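Local structure of scytalidopepsin B (Scytalidium lignicola, 2IFR) at residues A154-C165 and G198-V206. The protein cleaves peptide bonds in proteins at acid pH, as a fungal endopeptidase of the glutamic peptidase (A4) family. Sequence-based numbering, arbitrary orientation.
Sequences ASFSPAVEFTDC and GTTVSCSYV
Y205 and F156 meet in an offset edge-to-face pair, the edge of Y205 turned toward the face of F156 with ring planes at 64°. With CG anti to the backbone N (chi1 174°), the Y205 ring is carried over the opposing backbone, where S155 CA sits above the ring centre in a CH-pi contact and S155 CB lies 3.5 Å from Y205 CE1. Y205 CB in turn rests over the centre of the F156 ring, while C203 O comes to that ring's edge, 3.4 Å from F156 CE1. Here the strands splay: a water bridges F156 O and Y205 N, and F156 N is buried without a partner.

Beyond the cis-P158 turn the backbones close into regular antiparallel pairing: V160 and F162 each exchange two hydrogen bonds, with C203 and V201 respectively. On one face the S202 hydroxyl donates a weak hydrogen bond to the extended glutamate, OG to E161 OE1 3.3 Å. On the other, F162 CD2 lies 4.0 Å from V201 CB, and V201 O meets the F162 ring edge in plane. Past the corner at D164, C165 SG packs on V201 CG2, C165 N donates a hydrogen bond to T199 O (2.8 Å), and a second water joins D164 N to the T199 and T200 hydroxyls.

A disulfide ties C203 to C194 on neighbouring strand 189-197. V160, F162 and C203 pack on I135 of strand 130-141, exemplifying the two-faced strand pair, one face turned inward, of a concanavalin-like beta-sandwich.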
loop_
_atom_site.group_PDB
_atom_site.type_symbol
_atom_site.label_atom_id
_atom_site.label_comp_id
_atom_site.label_asym_id
_atom_site.label_seq_id
_atom_site.Cartn_x
_atom_site.Cartn_y
_atom_site.Cartn_z
ATOM N N ALA A 154 11.469 -9.436 -1.626
ATOM C CA ALA A 154 12.513 -9.085 -2.625
ATOM C C ALA A 154 13.366 -7.929 -2.155
ATOM O O ALA A 154 12.908 -7.070 -1.329
ATOM C CB ALA A 154 11.863 -8.672 -3.970
ATOM N N SER A 155 14.583 -7.852 -2.674
ATOM C CA SER A 155 15.428 -6.722 -2.354
ATOM C C SER A 155 15.031 -5.710 -3.413
ATOM O O SER A 155 14.567 -6.108 -4.533
ATOM C CB SER A 155 16.903 -7.117 -2.509
ATOM O OG SER A 155 17.179 -7.359 -3.864
ATOM N N PHE A 156 15.134 -4.419 -3.130
ATOM C CA PHE A 156 14.768 -3.440 -4.151
ATOM C C PHE A 156 15.671 -2.245 -4.081
ATOM O O PHE A 156 16.212 -1.908 -2.982
ATOM C CB PHE A 156 13.287 -2.995 -4.026
ATOM C CG PHE A 156 12.908 -2.449 -2.663
ATOM C CD1 PHE A 156 13.051 -1.088 -2.373
ATOM C CD2 PHE A 156 12.356 -3.289 -1.692
ATOM C CE1 PHE A 156 12.647 -0.570 -1.132
ATOM C CE2 PHE A 156 11.947 -2.790 -0.448
ATOM C CZ PHE A 156 12.092 -1.418 -0.160
ATOM N N SER A 157 15.801 -1.556 -5.203
ATOM C CA SER A 157 16.673 -0.402 -5.273
ATOM C C SER A 157 16.232 0.477 -6.439
ATOM O O SER A 157 15.795 -0.057 -7.495
ATOM C CB SER A 157 18.107 -0.914 -5.530
ATOM O OG SER A 157 18.963 0.178 -5.736
ATOM N N PRO A 158 16.273 1.808 -6.291
ATOM C CA PRO A 158 16.687 2.579 -5.114
ATOM C C PRO A 158 15.511 2.531 -4.140
ATOM O O PRO A 158 14.535 1.713 -4.320
ATOM C CB PRO A 158 16.882 3.983 -5.675
ATOM C CG PRO A 158 15.727 4.047 -6.713
ATOM C CD PRO A 158 15.885 2.700 -7.403
ATOM N N ALA A 159 15.560 3.387 -3.133
ATOM C CA ALA A 159 14.506 3.457 -2.130
ATOM C C ALA A 159 13.164 3.800 -2.786
ATOM O O ALA A 159 13.126 4.545 -3.826
ATOM C CB ALA A 159 14.858 4.538 -1.088
ATOM N N VAL A 160 12.078 3.266 -2.235
ATOM C CA VAL A 160 10.760 3.601 -2.738
ATOM C C VAL A 160 10.308 4.791 -1.914
ATOM O O VAL A 160 10.190 4.715 -0.636
ATOM C CB VAL A 160 9.751 2.467 -2.562
ATOM C CG1 VAL A 160 8.360 2.948 -3.030
ATOM C CG2 VAL A 160 10.181 1.294 -3.399
ATOM N N GLU A 161 10.078 5.900 -2.602
ATOM C CA GLU A 161 9.664 7.135 -1.955
ATOM C C GLU A 161 8.279 7.615 -2.346
ATOM O O GLU A 161 7.978 7.816 -3.569
ATOM C CB GLU A 161 10.663 8.228 -2.294
ATOM C CG GLU A 161 12.053 7.852 -1.916
ATOM C CD GLU A 161 12.991 9.036 -1.918
ATOM O OE1 GLU A 161 14.181 8.810 -1.597
ATOM O OE2 GLU A 161 12.537 10.176 -2.235
ATOM N N PHE A 162 7.438 7.805 -1.337
ATOM C CA PHE A 162 6.088 8.319 -1.537
ATOM C C PHE A 162 6.313 9.823 -1.403
ATOM O O PHE A 162 6.645 10.320 -0.272
ATOM C CB PHE A 162 5.172 7.844 -0.415
ATOM C CG PHE A 162 4.946 6.351 -0.378
ATOM C CD1 PHE A 162 3.887 5.774 -1.079
ATOM C CD2 PHE A 162 5.745 5.525 0.419
ATOM C CE1 PHE A 162 3.618 4.388 -0.982
ATOM C CE2 PHE A 162 5.490 4.141 0.528
ATOM C CZ PHE A 162 4.419 3.574 -0.177
ATOM N N THR A 163 6.190 10.564 -2.501
ATOM C CA THR A 163 6.404 12.017 -2.461
ATOM C C THR A 163 5.062 12.725 -2.601
ATOM O O THR A 163 4.067 12.112 -3.106
ATOM C CB THR A 163 7.361 12.473 -3.578
ATOM O OG1 THR A 163 6.902 11.971 -4.840
ATOM C CG2 THR A 163 8.777 11.929 -3.319
ATOM N N ASP A 164 5.007 13.978 -2.165
ATOM C CA ASP A 164 3.775 14.764 -2.184
ATOM C C ASP A 164 2.663 13.994 -1.506
ATOM O O ASP A 164 1.500 13.917 -2.051
ATOM C CB ASP A 164 3.358 15.101 -3.618
ATOM C CG ASP A 164 4.290 16.093 -4.265
ATOM O OD1 ASP A 164 4.803 16.979 -3.532
ATOM O OD2 ASP A 164 4.509 15.995 -5.496
ATOM N N CYS A 165 2.970 13.399 -0.353
ATOM C CA CYS A 165 1.964 12.655 0.394
ATOM C C CYS A 165 0.897 13.646 0.813
ATOM O O CYS A 165 1.222 14.832 1.175
ATOM C CB CYS A 165 2.568 12.001 1.640
ATOM S SG CYS A 165 3.760 10.702 1.209
ATOM N N GLY A 198 8.846 15.896 5.944
ATOM C CA GLY A 198 7.957 16.796 5.217
ATOM C C GLY A 198 6.729 16.108 4.638
ATOM O O GLY A 198 5.832 15.636 5.398
ATOM N N THR A 199 6.645 16.026 3.316
ATOM C CA THR A 199 5.479 15.352 2.700
ATOM C C THR A 199 6.007 14.097 1.999
ATOM O O THR A 199 5.366 13.560 1.028
ATOM C CB THR A 199 4.755 16.289 1.665
ATOM O OG1 THR A 199 5.714 16.797 0.730
ATOM C CG2 THR A 199 4.103 17.492 2.379
ATOM N N THR A 200 7.143 13.589 2.484
ATOM C CA THR A 200 7.779 12.405 1.873
ATOM C C THR A 200 7.932 11.240 2.852
ATOM O O THR A 200 8.358 11.440 4.030
ATOM C CB THR A 200 9.189 12.771 1.324
ATOM O OG1 THR A 200 9.080 13.855 0.402
ATOM C CG2 THR A 200 9.841 11.569 0.608
ATOM N N VAL A 201 7.564 10.036 2.421
ATOM C CA VAL A 201 7.755 8.813 3.232
ATOM C C VAL A 201 8.751 8.042 2.355
ATOM O O VAL A 201 8.433 7.636 1.175
ATOM C CB VAL A 201 6.461 7.994 3.424
ATOM C CG1 VAL A 201 6.771 6.684 4.185
ATOM C CG2 VAL A 201 5.450 8.809 4.243
ATOM N N SER A 202 9.955 7.843 2.867
ATOM C CA SER A 202 11.004 7.188 2.091
ATOM C C SER A 202 11.386 5.851 2.708
ATOM O O SER A 202 11.743 5.772 3.934
ATOM C CB SER A 202 12.210 8.120 2.015
ATOM O OG SER A 202 13.268 7.490 1.304
ATOM N N CYS A 203 11.333 4.794 1.908
ATOM C CA CYS A 203 11.619 3.480 2.434
ATOM C C CYS A 203 12.755 2.791 1.702
ATOM O O CYS A 203 12.605 2.420 0.499
ATOM C CB CYS A 203 10.380 2.606 2.328
ATOM S SG CYS A 203 8.956 2.964 3.411
ATOM N N SER A 204 13.870 2.579 2.396
ATOM C CA SER A 204 15.007 1.894 1.800
ATOM C C SER A 204 14.979 0.417 2.148
ATOM O O SER A 204 14.585 0.028 3.295
ATOM C CB SER A 204 16.328 2.453 2.340
ATOM O OG SER A 204 16.565 3.750 1.842
ATOM N N TYR A 205 15.394 -0.421 1.208
ATOM C CA TYR A 205 15.493 -1.855 1.498
ATOM C C TYR A 205 16.769 -2.029 2.313
ATOM O O TYR A 205 17.766 -1.309 2.058
ATOM C CB TYR A 205 15.623 -2.663 0.214
ATOM C CG TYR A 205 15.883 -4.128 0.488
ATOM C CD1 TYR A 205 17.184 -4.660 0.429
ATOM C CD2 TYR A 205 14.848 -4.970 0.847
ATOM C CE1 TYR A 205 17.431 -6.005 0.725
ATOM C CE2 TYR A 205 15.075 -6.318 1.151
ATOM C CZ TYR A 205 16.366 -6.829 1.084
ATOM O OH TYR A 205 16.578 -8.162 1.353
ATOM N N VAL A 206 16.761 -2.939 3.288
ATOM C CA VAL A 206 17.941 -3.214 4.111
ATOM C C VAL A 206 18.234 -4.714 3.987
ATOM O O VAL A 206 19.337 -5.072 3.507
ATOM C CB VAL A 206 17.716 -2.875 5.617
ATOM C CG1 VAL A 206 18.993 -3.228 6.422
ATOM C CG2 VAL A 206 17.396 -1.387 5.793
ATOM O OXT VAL A 206 17.347 -5.512 4.364
HETATM O O HOH W 1 16.122 0.335 -1.388
HETATM O O HOH W 2 7.129 15.225 -0.989
#